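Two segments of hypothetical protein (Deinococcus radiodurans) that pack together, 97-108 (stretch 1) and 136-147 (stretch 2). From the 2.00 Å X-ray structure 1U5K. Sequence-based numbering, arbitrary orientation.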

# COMPACT_ATOMS: atom_id res chain seq x y z
N GLU A 97 0.21 3.89 10.50
CA GLU A 97 0.96 3.13 9.49
C GLU A 97 2.40 3.67 9.39
O GLU A 97 3.36 2.92 9.23
CB GLU A 97 0.23 3.13 8.15
CG GLU A 97 -1.07 2.33 8.16
CD GLU A 97 -0.85 0.82 8.22
OE1 GLU A 97 0.30 0.32 8.09
OE2 GLU A 97 -1.85 0.10 8.37
N PHE A 98 2.57 4.97 9.60
CA PHE A 98 3.90 5.57 9.56
C PHE A 98 4.73 5.05 10.72
O PHE A 98 5.87 4.62 10.53
CB PHE A 98 3.82 7.10 9.63
CG PHE A 98 5.15 7.76 9.79
CD1 PHE A 98 6.01 7.94 8.72
CD2 PHE A 98 5.56 8.21 11.04
CE1 PHE A 98 7.25 8.57 8.89
CE2 PHE A 98 6.78 8.85 11.21
CZ PHE A 98 7.63 9.00 10.14
N ALA A 99 4.15 5.07 11.91
CA ALA A 99 4.91 4.59 13.08
C ALA A 99 5.32 3.12 12.94
O ALA A 99 6.46 2.75 13.26
CB ALA A 99 4.14 4.82 14.36
N ASP A 100 4.42 2.31 12.41
CA ASP A 100 4.68 0.88 12.25
C ASP A 100 5.79 0.64 11.25
O ASP A 100 6.56 -0.30 11.41
CB ASP A 100 3.44 0.14 11.76
CG ASP A 100 3.58 -1.37 11.90
OD1 ASP A 100 4.11 -1.90 12.89
OD2 ASP A 100 3.19 -2.12 10.99
N ALA A 101 5.86 1.50 10.24
CA ALA A 101 6.83 1.39 9.18
C ALA A 101 8.19 1.89 9.64
O ALA A 101 9.22 1.39 9.20
CB ALA A 101 6.35 2.16 7.99
N LEU A 102 8.18 2.88 10.54
CA LEU A 102 9.40 3.59 10.88
C LEU A 102 10.25 2.79 11.86
O LEU A 102 11.48 2.77 11.76
CB LEU A 102 9.10 5.00 11.39
CG LEU A 102 10.27 5.78 11.99
CD1 LEU A 102 11.22 6.15 10.87
CD2 LEU A 102 9.82 7.03 12.73
N PHE A 103 9.60 2.16 12.82
CA PHE A 103 10.23 1.41 13.89
C PHE A 103 10.25 -0.08 13.54
O PHE A 103 9.21 -0.71 13.43
CB PHE A 103 9.44 1.62 15.18
CG PHE A 103 9.54 3.02 15.72
CD1 PHE A 103 8.64 3.99 15.32
CD2 PHE A 103 10.55 3.37 16.60
CE1 PHE A 103 8.75 5.29 15.82
CE2 PHE A 103 10.67 4.66 17.10
CZ PHE A 103 9.77 5.62 16.69
N GLN A 104 11.44 -0.65 13.41
CA GLN A 104 11.60 -2.09 13.25
C GLN A 104 11.44 -2.79 14.59
O GLN A 104 11.42 -2.14 15.64
CB GLN A 104 13.00 -2.42 12.71
CG GLN A 104 13.36 -1.65 11.46
CD GLN A 104 12.23 -1.71 10.44
OE1 GLN A 104 11.52 -0.72 10.22
NE2 GLN A 104 12.04 -2.88 9.84
N GLU A 105 11.29 -4.11 14.54
CA GLU A 105 11.05 -4.91 15.74
C GLU A 105 12.17 -4.64 16.73
O GLU A 105 13.33 -4.56 16.33
CB GLU A 105 10.97 -6.40 15.40
N GLY A 106 11.81 -4.42 18.00
CA GLY A 106 12.71 -3.93 19.03
C GLY A 106 12.98 -2.44 19.13
O GLY A 106 13.44 -1.93 20.15
N GLU A 107 12.73 -1.66 18.08
CA GLU A 107 13.01 -0.23 18.16
C GLU A 107 11.94 0.61 18.86
O GLU A 107 12.21 1.78 19.14
CB GLU A 107 13.27 0.35 16.76
CG GLU A 107 14.30 -0.43 15.95
CD GLU A 107 14.69 0.25 14.64
OE1 GLU A 107 14.07 1.26 14.22
OE2 GLU A 107 15.67 -0.29 14.06
N PHE A 108 10.75 0.07 19.14
CA PHE A 108 9.64 0.85 19.67
C PHE A 108 9.58 0.97 21.18
O PHE A 108 9.08 0.11 21.89
CB PHE A 108 8.28 0.36 19.15
CG PHE A 108 7.19 1.39 19.27
CD1 PHE A 108 7.09 2.45 18.38
CD2 PHE A 108 6.28 1.33 20.30
CE1 PHE A 108 6.08 3.39 18.51
CE2 PHE A 108 5.25 2.24 20.43
CZ PHE A 108 5.14 3.28 19.52
N MET A 136 4.66 15.52 14.46
CA MET A 136 4.81 14.29 15.22
C MET A 136 5.60 13.26 14.42
O MET A 136 6.47 12.57 14.95
CB MET A 136 3.43 13.76 15.61
CG MET A 136 2.70 14.70 16.58
SD MET A 136 3.57 14.92 18.12
CE MET A 136 3.10 13.55 18.92
N SER A 137 5.33 13.19 13.12
CA SER A 137 6.09 12.29 12.28
C SER A 137 7.59 12.63 12.24
O SER A 137 8.45 11.76 12.43
CB SER A 137 5.31 12.09 10.96
OG SER A 137 5.59 13.19 10.11
N TYR A 138 7.94 13.92 12.14
CA TYR A 138 9.34 14.33 12.19
C TYR A 138 9.96 14.10 13.56
O TYR A 138 11.09 13.60 13.69
CB TYR A 138 9.51 15.79 11.73
CG TYR A 138 9.69 16.00 10.26
CD1 TYR A 138 8.59 16.03 9.42
CD2 TYR A 138 10.96 16.17 9.69
CE1 TYR A 138 8.76 16.21 8.06
CE2 TYR A 138 11.13 16.39 8.33
CZ TYR A 138 10.02 16.40 7.52
OH TYR A 138 10.11 16.62 6.16
N LYS A 139 9.19 14.38 14.61
CA LYS A 139 9.65 14.11 15.96
C LYS A 139 9.97 12.65 16.20
O LYS A 139 10.96 12.34 16.85
CB LYS A 139 8.67 14.60 17.02
CG LYS A 139 9.28 14.69 18.40
CD LYS A 139 10.03 15.99 18.67
CE LYS A 139 10.65 15.95 20.06
NZ LYS A 139 11.77 16.91 20.23
N LEU A 140 9.15 11.75 15.67
CA LEU A 140 9.40 10.32 15.84
C LEU A 140 10.70 9.89 15.16
O LEU A 140 11.28 8.90 15.57
CB LEU A 140 8.24 9.48 15.31
CG LEU A 140 6.96 9.48 16.13
CD1 LEU A 140 5.69 9.15 15.33
CD2 LEU A 140 7.09 8.60 17.36
N LEU A 141 11.17 10.58 14.12
CA LEU A 141 12.47 10.28 13.55
C LEU A 141 13.61 10.26 14.57
O LEU A 141 14.54 9.46 14.45
CB LEU A 141 12.83 11.25 12.43
CG LEU A 141 11.86 11.44 11.26
CD1 LEU A 141 12.33 12.54 10.31
CD2 LEU A 141 11.77 10.13 10.52
N GLY A 142 13.54 11.14 15.56
CA GLY A 142 14.52 11.18 16.63
C GLY A 142 14.54 9.99 17.56
O GLY A 142 15.51 9.82 18.29
N LEU A 143 13.50 9.17 17.56
CA LEU A 143 13.45 8.04 18.47
C LEU A 143 13.72 6.70 17.79
O LEU A 143 13.78 5.66 18.42
CB LEU A 143 12.10 7.99 19.15
CG LEU A 143 11.71 9.22 19.95
CD1 LEU A 143 10.26 9.10 20.41
CD2 LEU A 143 12.64 9.42 21.12
N ALA A 144 13.89 6.75 16.47
CA ALA A 144 13.92 5.54 15.67
C ALA A 144 15.36 5.31 15.24
O ALA A 144 16.26 6.04 15.65
CB ALA A 144 12.95 5.71 14.50
N GLY A 145 15.55 4.32 14.37
CA GLY A 145 16.84 3.86 13.87
C GLY A 145 17.53 4.65 12.77
O GLY A 145 18.75 4.51 12.56
N VAL A 146 16.76 5.42 12.01
CA VAL A 146 17.31 6.43 11.09
C VAL A 146 18.19 7.46 11.78
O VAL A 146 18.09 7.65 13.01
CB VAL A 146 16.16 7.17 10.38
CG1 VAL A 146 15.25 6.18 9.70
CG2 VAL A 146 15.38 8.02 11.36
N ILE A 147 19.02 8.11 10.96
CA ILE A 147 19.95 9.16 11.37
C ILE A 147 19.72 10.47 10.61
O ILE A 147 20.18 10.67 9.48
CB ILE A 147 21.42 8.74 11.22
CG1 ILE A 147 21.69 7.45 12.00
CG2 ILE A 147 22.36 9.89 11.62
CD1 ILE A 147 22.48 7.65 13.29
O HOH W 1 14.20 2.39 11.94

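At the apolar centre of this contact Leu102, with its CA-to-CB bond directed toward the other stretch, touches four residues. Its CG lies 3.7 Å from Ala144 CB and its CD2 3.9 Å from Leu140 CB, while its CD1 reaches Leu141 CD2 at 4.0 Å and Val146 CG1 at 4.2 Å. The example illustrates large apolar side chains packing against small residues and against one another, between two nearly parallel helices whose axes come within 10.9 Å of each other at 15°, and on past the helix ends.

Two phenylalanines extend this apolar packing, each receiving the CB of a small residue over one ring face. Ser137 CB sits 3.6 Å from Phe98 CE2, and Ala144 CB 3.6 Å from Phe103 CE2, both in CH-pi geometry. Phe98 meets Leu140 and Leu141 at its ring edge. Phe103, the first residue to leave helical geometry, has its CA-to-CB bond sideways, yet in its m rotamer the end of the side chain comes nearer, and CE2 lies 3.5 Å from Leu143 O near the ring plane.

At the polar edge, Glu107 OE1 accepts a weak hydrogen bond from Gly145 N (3.4 Å) and another weak one from Gln104 N (3.3 Å), the latter within its own beta turn. A water reinforces the junction, donating to Glu107 OE1 at 2.5 Å and to Leu102 O at 2.8 Å. Glycine suits position 145: an ideal CB would clash with Glu107 OE1.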